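Local coordinates for CheC domain protein (Shewanella loihica PV-4, PDB 3IIC) that belongs to the CheX-type branch of the CheC-like superfamily and probably acts as a phosphatase in chemotaxis signalling, at residues M138-I143 with A147-C152; L58-E63 with N95-G100. All coordinates share one frame; numbering follows the deposited sequence.

Both contacts belong to one antiparallel sheet and the helical layer packed on it. Contact 1 pairs strand 134-141 with strand 147-154; contact 2 sets strand 54-62, the next strand beyond 147-154, against helix 84-107. Their centres lie about 10 Å apart, and backbone bonds join them: Tyr-148 O lies 2.8 Å from Thr-61 N, and Glu-150 N is 2.8 Å from Ser-59 O, both probable hydrogen bonds. Ile-149 of contact 1 touches Ile-60 of contact 2, which continues the apolar layer from the hairpin to the helix. Leu-14 of helix 4-22 reaches both contacts, against Phe-140 in one and Ile-60 and Val-97 in the other.

Contact 1: M138-I143 with A147-C152; sequences MPFSSI and AYIEIC
The beta hairpin of strands 134-141 and 147-154 is held here by three residue pairs: Met-138 (a selenomethionine) with Ile-149, Pro-139 with Tyr-148, and Phe-140 with Ala-147. The outer two are antiparallel hydrogen-bonded pairs. Met-138 N bonds to Ile-149 O at 2.9 Å, and Ile-149 N returns a bond of 3.0 Å to Met-138 O. Closer to the turn, Phe-140 N binds Ala-147 O at 2.7 Å, and Ala-147 N binds Phe-140 O at 2.7 Å. Pro-139 has no N-H to offer, yet as the non-hydrogen-bonded position between these pairs it costs the hairpin no cross-strand bond; its CA instead lies 3.5 Å from Ala-147 O in a CA-H...O contact.

On one face of the sheet, Ile-149 CG2 lies 3.6 Å from CE2 at the edge of the Phe-140 ring, and the two side chains cross obliquely. Leu-14 and Leu-15 of helix 4-22 also pack on that ring, so this face looks into the core. On the other face, with CG of Tyr-148 anti to the carbonyl carbon (chi1 -64°), the tyrosine ring leans across toward the neighbouring strand and onto Pro-139, CE1 lying 3.8 Å from Pro-139 CB. Replacing the tyrosine with an alanine is likely to strip Pro-139 of the aromatic ring that packs on its CB and to bare the side of Ala-39.

Contact 2: L58-E63 with N95-G100; sequences LSITFE and NMVTGG
Ile-60 and Val-97 meet tip to tip between strand 54-62 and helix 84-107. The touching atom of the isoleucine is its terminal methyl: Ile-60 CD1 lies 3.7 Å from Val-97 CG2 and 3.9 Å from Val-97 CG1, so it sits against both branches of the valine. The extended outer torsion of Ile-60 (chi2 173°) carries this methyl out to the helix. Val-97 turns CG1 anti to its backbone N (chi1 170°), with CG2 anti to the carbonyl carbon, and presents the two methyls together to the strand.

Two residues earlier in the strand, Leu-58 runs alongside Thr-98 of the helix, the two side chains pointing opposite ways. Leu-58 CD2 comes within 3.8 Å of Thr-98 OG1, a van der Waals contact between a methyl and an oxygen. The hydroxyl has its polar partner within its own helix, a hydrogen bond with Thr-94 O, so this buried group can lie against leucine with its polar need met.

Around this first shell, Leu-14 of helix 4-22 packs on both Ile-60 and Val-97, Phe-10 rests against Leu-58, and Ile-47 of the adjoining strand 43-51 touches Leu-58 and Thr-98. Backbone bonds of Leu-58 with Ile-47 and of Ile-60 with Gly-45 join the strand to its neighbour 43-51, while Gly-99 N to Asn-95 O, at 2.9 Å, continues the helical bonding. All four residues in contact are buried near the centre of the chain, forming an alpha/beta interface in which a long helix packs on an antiparallel sheet, within the CheX family fold.

Contact 1: M138-I143 with A147-C152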
HETATM    1  N   MSE A 138     -14.536  -4.726   5.789  1.00 38.10           N
HETATM    2  CA  MSE A 138     -15.918  -4.306   5.862  1.00 38.61           C
HETATM    3  C   MSE A 138     -16.396  -3.570   4.604  1.00 38.46           C
HETATM    4  O   MSE A 138     -15.793  -2.573   4.241  1.00 37.96           O
HETATM    5  CB  MSE A 138     -16.152  -3.391   7.053  1.00 38.57           C
HETATM    6  CG  MSE A 138     -17.619  -2.931   7.099  1.00 40.32           C
HETATM    7 SE   MSE A 138     -18.263  -2.413   8.782  0.75 38.54          SE
HETATM    8  CE  MSE A 138     -18.243  -4.135   9.621  1.00 39.46           C
ATOM      9  N   PRO A 139     -17.506  -4.038   3.988  1.00 38.57           N
ATOM     10  CA  PRO A 139     -18.097  -3.338   2.864  1.00 38.97           C
ATOM     11  C   PRO A 139     -18.993  -2.188   3.321  1.00 39.39           C
ATOM     12  O   PRO A 139     -19.619  -2.253   4.382  1.00 38.26           O
ATOM     13  CB  PRO A 139     -18.936  -4.415   2.190  1.00 38.65           C
ATOM     14  CG  PRO A 139     -19.362  -5.243   3.264  1.00 39.28           C
ATOM     15  CD  PRO A 139     -18.266  -5.269   4.280  1.00 38.84           C
ATOM     16  N   PHE A 140     -19.019  -1.147   2.503  1.00 40.25           N
ATOM     17  CA  PHE A 140     -19.857   0.024   2.704  1.00 41.74           C
ATOM     18  C   PHE A 140     -20.533   0.303   1.360  1.00 42.01           C
ATOM     19  O   PHE A 140     -19.847   0.637   0.405  1.00 43.43           O
ATOM     20  CB  PHE A 140     -19.003   1.183   3.175  1.00 42.18           C
ATOM     21  CG  PHE A 140     -18.641   1.107   4.635  1.00 44.11           C
ATOM     22  CD1 PHE A 140     -19.500   1.634   5.592  1.00 45.62           C
ATOM     23  CD2 PHE A 140     -17.449   0.519   5.052  1.00 45.01           C
ATOM     24  CE1 PHE A 140     -19.176   1.572   6.961  1.00 47.70           C
ATOM     25  CE2 PHE A 140     -17.122   0.459   6.410  1.00 46.17           C
ATOM     26  CZ  PHE A 140     -17.982   0.983   7.361  1.00 46.28           C
ATOM     27  N   SER A 141     -21.851   0.131   1.288  1.00 41.80           N
ATOM     28  CA  SER A 141     -22.599   0.215   0.014  1.00 41.67           C
ATOM     29  C   SER A 141     -23.481   1.450  -0.164  1.00 41.14           C
ATOM     30  O   SER A 141     -23.803   2.147   0.795  1.00 40.63           O
ATOM     31  CB  SER A 141     -23.462  -1.031  -0.136  1.00 41.60           C
ATOM     32  OG  SER A 141     -24.384  -1.145   0.951  1.00 42.49           O
ATOM     33  N   SER A 142     -23.838   1.697  -1.425  1.00 40.65           N
ATOM     34  CA  SER A 142     -24.748   2.764  -1.826  1.00 40.51           C
ATOM     35  C   SER A 142     -25.244   2.538  -3.250  1.00 40.03           C
ATOM     36  O   SER A 142     -24.729   1.700  -3.976  1.00 39.86           O
ATOM     37  CB  SER A 142     -24.067   4.143  -1.778  1.00 40.42           C
ATOM     38  OG  SER A 142     -23.081   4.266  -2.789  1.00 41.22           O
ATOM     39  N   ILE A 143     -26.199   3.364  -3.656  1.00 39.71           N
ATOM     40  CA  ILE A 143     -26.714   3.366  -5.032  1.00 39.41           C
ATOM     41  C   ILE A 143     -25.617   3.690  -6.104  1.00 39.31           C
ATOM     42  O   ILE A 143     -25.806   3.405  -7.287  1.00 39.72           O
ATOM     43  CB  ILE A 143     -27.980   4.293  -5.173  1.00 39.50           C
ATOM     44  CG1 ILE A 143     -27.640   5.787  -4.943  1.00 38.54           C
ATOM     45  CG2 ILE A 143     -29.103   3.824  -4.211  1.00 38.16           C
ATOM     46  CD1 ILE A 143     -28.846   6.726  -5.019  1.00 37.35           C
ATOM     47  N   ALA A 147     -17.647   0.705  -1.195  1.00 38.31           N
ATOM     48  CA  ALA A 147     -16.304   0.987  -0.681  1.00 38.19           C
ATOM     49  C   ALA A 147     -15.995  -0.156   0.275  1.00 38.26           C
ATOM     50  O   ALA A 147     -16.904  -0.747   0.854  1.00 38.43           O
ATOM     51  CB  ALA A 147     -16.198   2.340   0.023  1.00 37.79           C
ATOM     52  N   TYR A 148     -14.714  -0.496   0.391  1.00 38.94           N
ATOM     53  CA  TYR A 148     -14.232  -1.526   1.340  1.00 38.77           C
ATOM     54  C   TYR A 148     -13.140  -0.936   2.196  1.00 39.02           C
ATOM     55  O   TYR A 148     -12.245  -0.284   1.645  1.00 40.16           O
ATOM     56  CB  TYR A 148     -13.630  -2.719   0.617  1.00 38.36           C
ATOM     57  CG  TYR A 148     -14.611  -3.466  -0.210  1.00 39.30           C
ATOM     58  CD1 TYR A 148     -15.433  -4.453   0.361  1.00 39.14           C
ATOM     59  CD2 TYR A 148     -14.725  -3.204  -1.584  1.00 40.37           C
ATOM     60  CE1 TYR A 148     -16.347  -5.163  -0.425  1.00 39.99           C
ATOM     61  CE2 TYR A 148     -15.612  -3.913  -2.371  1.00 41.40           C
ATOM     62  CZ  TYR A 148     -16.424  -4.881  -1.786  1.00 40.12           C
ATOM     63  OH  TYR A 148     -17.300  -5.531  -2.577  1.00 44.71           O
ATOM     64  N   ILE A 149     -13.198  -1.152   3.516  1.00 38.67           N
ATOM     65  CA  ILE A 149     -12.115  -0.751   4.409  1.00 38.21           C
ATOM     66  C   ILE A 149     -11.571  -2.010   5.045  1.00 38.45           C
ATOM     67  O   ILE A 149     -12.342  -2.807   5.578  1.00 38.59           O
ATOM     68  CB  ILE A 149     -12.537   0.300   5.465  1.00 38.42           C
ATOM     69  CG1 ILE A 149     -11.324   0.848   6.217  1.00 38.68           C
ATOM     70  CG2 ILE A 149     -13.579  -0.273   6.496  1.00 39.05           C
ATOM     71  CD1 ILE A 149     -11.685   2.111   6.995  1.00 39.48           C
ATOM     72  N   GLU A 150     -10.245  -2.208   4.964  1.00 38.74           N
ATOM     73  CA  GLU A 150      -9.564  -3.304   5.643  1.00 38.20           C
ATOM     74  C   GLU A 150      -8.604  -2.747   6.702  1.00 38.56           C
ATOM     75  O   GLU A 150      -7.792  -1.867   6.405  1.00 38.10           O
ATOM     76  CB  GLU A 150      -8.852  -4.248   4.674  1.00 37.73           C
ATOM     77  CG  GLU A 150      -8.015  -5.357   5.353  1.00 37.91           C
ATOM     78  CD  GLU A 150      -7.556  -6.480   4.424  1.00 37.85           C
ATOM     79  OE1 GLU A 150      -7.723  -6.406   3.175  1.00 37.56           O
ATOM     80  OE2 GLU A 150      -6.985  -7.447   4.967  1.00 34.25           O
ATOM     81  N   ILE A 151      -8.734  -3.241   7.934  1.00 39.16           N
ATOM     82  CA  ILE A 151      -7.831  -2.897   9.048  1.00 39.95           C
ATOM     83  C   ILE A 151      -7.147  -4.186   9.507  1.00 40.23           C
ATOM     84  O   ILE A 151      -7.799  -5.199   9.746  1.00 39.30           O
ATOM     85  CB  ILE A 151      -8.555  -2.238  10.294  1.00 40.66           C
ATOM     86  CG1 ILE A 151      -9.405  -1.008   9.873  1.00 41.66           C
ATOM     87  CG2 ILE A 151      -7.503  -1.870  11.402  1.00 38.39           C
ATOM     88  CD1 ILE A 151     -10.893  -1.280   9.689  1.00 41.83           C
ATOM     89  N   CYS A 152      -5.828  -4.126   9.647  1.00 41.40           N
ATOM     90  CA  CYS A 152      -5.023  -5.270  10.070  1.00 42.63           C
ATOM     91  C   CYS A 152      -4.004  -4.800  11.117  1.00 42.52           C
ATOM     92  O   CYS A 152      -3.371  -3.754  10.946  1.00 42.81           O
ATOM     93  CB  CYS A 152      -4.360  -5.840   8.831  1.00 43.08           C
ATOM     94  SG  CYS A 152      -3.402  -7.245   9.133  1.00 48.47           S
TER

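Contact 2: L58-E63 with N95-G100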
ATOM      1  N   LEU A  58      -3.851  -0.218   7.037  1.00 36.48           N
ATOM      2  CA  LEU A  58      -5.198   0.133   6.660  1.00 36.73           C
ATOM      3  C   LEU A  58      -5.309   0.351   5.130  1.00 36.33           C
ATOM      4  O   LEU A  58      -4.404   0.896   4.534  1.00 36.03           O
ATOM      5  CB  LEU A  58      -5.652   1.361   7.443  1.00 36.80           C
ATOM      6  CG  LEU A  58      -7.020   1.969   7.120  1.00 37.17           C
ATOM      7  CD1 LEU A  58      -7.659   2.515   8.384  1.00 39.71           C
ATOM      8  CD2 LEU A  58      -6.894   3.063   6.086  1.00 38.81           C
ATOM      9  N   SER A  59      -6.397  -0.130   4.530  1.00 36.17           N
ATOM     10  CA  SER A  59      -6.690   0.157   3.118  1.00 36.49           C
ATOM     11  C   SER A  59      -8.162   0.520   2.975  1.00 36.18           C
ATOM     12  O   SER A  59      -8.996   0.023   3.718  1.00 35.94           O
ATOM     13  CB  SER A  59      -6.290  -0.988   2.179  1.00 36.32           C
ATOM     14  OG  SER A  59      -6.984  -2.180   2.438  1.00 36.48           O
ATOM     15  N   ILE A  60      -8.445   1.462   2.090  1.00 35.63           N
ATOM     16  CA  ILE A  60      -9.807   1.892   1.762  1.00 35.66           C
ATOM     17  C   ILE A  60      -9.864   1.827   0.217  1.00 35.93           C
ATOM     18  O   ILE A  60      -9.130   2.551  -0.447  1.00 34.55           O
ATOM     19  CB  ILE A  60     -10.150   3.343   2.220  1.00 35.40           C
ATOM     20  CG1 ILE A  60      -9.892   3.572   3.739  1.00 36.78           C
ATOM     21  CG2 ILE A  60     -11.589   3.632   1.851  1.00 33.87           C
ATOM     22  CD1 ILE A  60     -10.050   5.045   4.208  1.00 34.58           C
ATOM     23  N   THR A  61     -10.732   0.960  -0.306  1.00 35.87           N
ATOM     24  CA  THR A  61     -10.883   0.701  -1.732  1.00 36.48           C
ATOM     25  C   THR A  61     -12.263   1.153  -2.198  1.00 36.82           C
ATOM     26  O   THR A  61     -13.256   0.880  -1.518  1.00 37.61           O
ATOM     27  CB  THR A  61     -10.741  -0.815  -1.987  1.00 36.20           C
ATOM     28  OG1 THR A  61      -9.420  -1.209  -1.613  1.00 36.05           O
ATOM     29  CG2 THR A  61     -10.983  -1.170  -3.448  1.00 34.07           C
ATOM     30  N   PHE A  62     -12.305   1.824  -3.355  1.00 37.02           N
ATOM     31  CA  PHE A  62     -13.556   2.287  -3.991  1.00 36.15           C
ATOM     32  C   PHE A  62     -13.762   1.699  -5.367  1.00 36.13           C
ATOM     33  O   PHE A  62     -12.807   1.536  -6.122  1.00 36.01           O
ATOM     34  CB  PHE A  62     -13.528   3.800  -4.192  1.00 36.78           C
ATOM     35  CG  PHE A  62     -13.475   4.578  -2.929  1.00 36.15           C
ATOM     36  CD1 PHE A  62     -12.243   4.873  -2.331  1.00 38.79           C
ATOM     37  CD2 PHE A  62     -14.642   5.000  -2.311  1.00 37.79           C
ATOM     38  CE1 PHE A  62     -12.188   5.613  -1.137  1.00 39.98           C
ATOM     39  CE2 PHE A  62     -14.600   5.730  -1.109  1.00 38.65           C
ATOM     40  CZ  PHE A  62     -13.385   6.033  -0.526  1.00 39.01           C
ATOM     41  N   GLU A  63     -15.028   1.399  -5.692  1.00 36.26           N
ATOM     42  CA  GLU A  63     -15.440   1.076  -7.081  1.00 35.84           C
ATOM     43  C   GLU A  63     -15.402   2.426  -7.810  1.00 35.28           C
ATOM     44  O   GLU A  63     -15.615   3.467  -7.180  1.00 34.79           O
ATOM     45  CB  GLU A  63     -16.845   0.439  -7.140  1.00 35.34           C
ATOM     46  CG  GLU A  63     -16.862  -0.966  -6.521  1.00 35.25           C
ATOM     47  CD  GLU A  63     -18.227  -1.650  -6.549  1.00 35.44           C
ATOM     48  OE1 GLU A  63     -19.285  -0.980  -6.526  1.00 34.61           O
ATOM     49  OE2 GLU A  63     -18.231  -2.888  -6.553  1.00 36.67           O
ATOM     50  N   ASN A  95      -5.627   9.575   4.798  1.00 40.53           N
ATOM     51  CA  ASN A  95      -4.951  10.247   5.911  1.00 40.91           C
ATOM     52  C   ASN A  95      -5.923  10.742   6.955  1.00 40.77           C
ATOM     53  O   ASN A  95      -5.604  10.677   8.137  1.00 40.16           O
ATOM     54  CB  ASN A  95      -4.137  11.485   5.486  1.00 40.96           C
ATOM     55  CG  ASN A  95      -2.765  11.161   4.986  1.00 44.01           C
ATOM     56  OD1 ASN A  95      -2.102  10.257   5.469  1.00 47.10           O
ATOM     57  ND2 ASN A  95      -2.289  11.961   4.032  1.00 45.69           N
HETATM   58  N   MSE A  96      -7.062  11.282   6.497  1.00 40.52           N
HETATM   59  CA  MSE A  96      -8.082  11.838   7.388  1.00 40.02           C
HETATM   60  C   MSE A  96      -8.785  10.764   8.203  1.00 39.55           C
HETATM   61  O   MSE A  96      -8.980  10.956   9.409  1.00 39.03           O
HETATM   62  CB  MSE A  96      -9.083  12.702   6.615  1.00 40.14           C
HETATM   63  CG  MSE A  96      -8.478  13.950   5.992  1.00 42.03           C
HETATM   64 SE   MSE A  96      -7.458  15.108   7.201  0.75 47.70          SE
HETATM   65  CE  MSE A  96      -5.672  14.391   7.121  1.00 42.62           C
ATOM     66  N   VAL A  97      -9.110   9.636   7.567  1.00 39.33           N
ATOM     67  CA  VAL A  97      -9.708   8.482   8.246  1.00 39.51           C
ATOM     68  C   VAL A  97      -8.739   7.941   9.318  1.00 39.90           C
ATOM     69  O   VAL A  97      -9.118   7.803  10.494  1.00 40.09           O
ATOM     70  CB  VAL A  97     -10.145   7.347   7.246  1.00 39.34           C
ATOM     71  CG1 VAL A  97     -10.525   6.080   7.979  1.00 38.70           C
ATOM     72  CG2 VAL A  97     -11.299   7.818   6.326  1.00 38.42           C
ATOM     73  N   THR A  98      -7.492   7.679   8.921  1.00 40.10           N
ATOM     74  CA  THR A  98      -6.452   7.156   9.832  1.00 40.06           C
ATOM     75  C   THR A  98      -6.125   8.131  11.006  1.00 40.33           C
ATOM     76  O   THR A  98      -6.089   7.710  12.173  1.00 40.49           O
ATOM     77  CB  THR A  98      -5.151   6.774   9.061  1.00 39.75           C
ATOM     78  OG1 THR A  98      -5.512   6.091   7.862  1.00 41.36           O
ATOM     79  CG2 THR A  98      -4.276   5.867   9.895  1.00 36.48           C
ATOM     80  N   GLY A  99      -5.917   9.409  10.687  1.00 40.45           N
ATOM     81  CA  GLY A  99      -5.658  10.466  11.682  1.00 40.58           C
ATOM     82  C   GLY A  99      -6.822  10.637  12.642  1.00 41.09           C
ATOM     83  O   GLY A  99      -6.610  10.803  13.852  1.00 40.92           O
ATOM     84  N   GLY A 100      -8.049  10.573  12.113  1.00 41.14           N
ATOM     85  CA  GLY A 100      -9.268  10.621  12.931  1.00 41.51           C
ATOM     86  C   GLY A 100      -9.339   9.444  13.915  1.00 42.17           C
ATOM     87  O   GLY A 100      -9.694   9.627  15.073  1.00 42.37           O
TER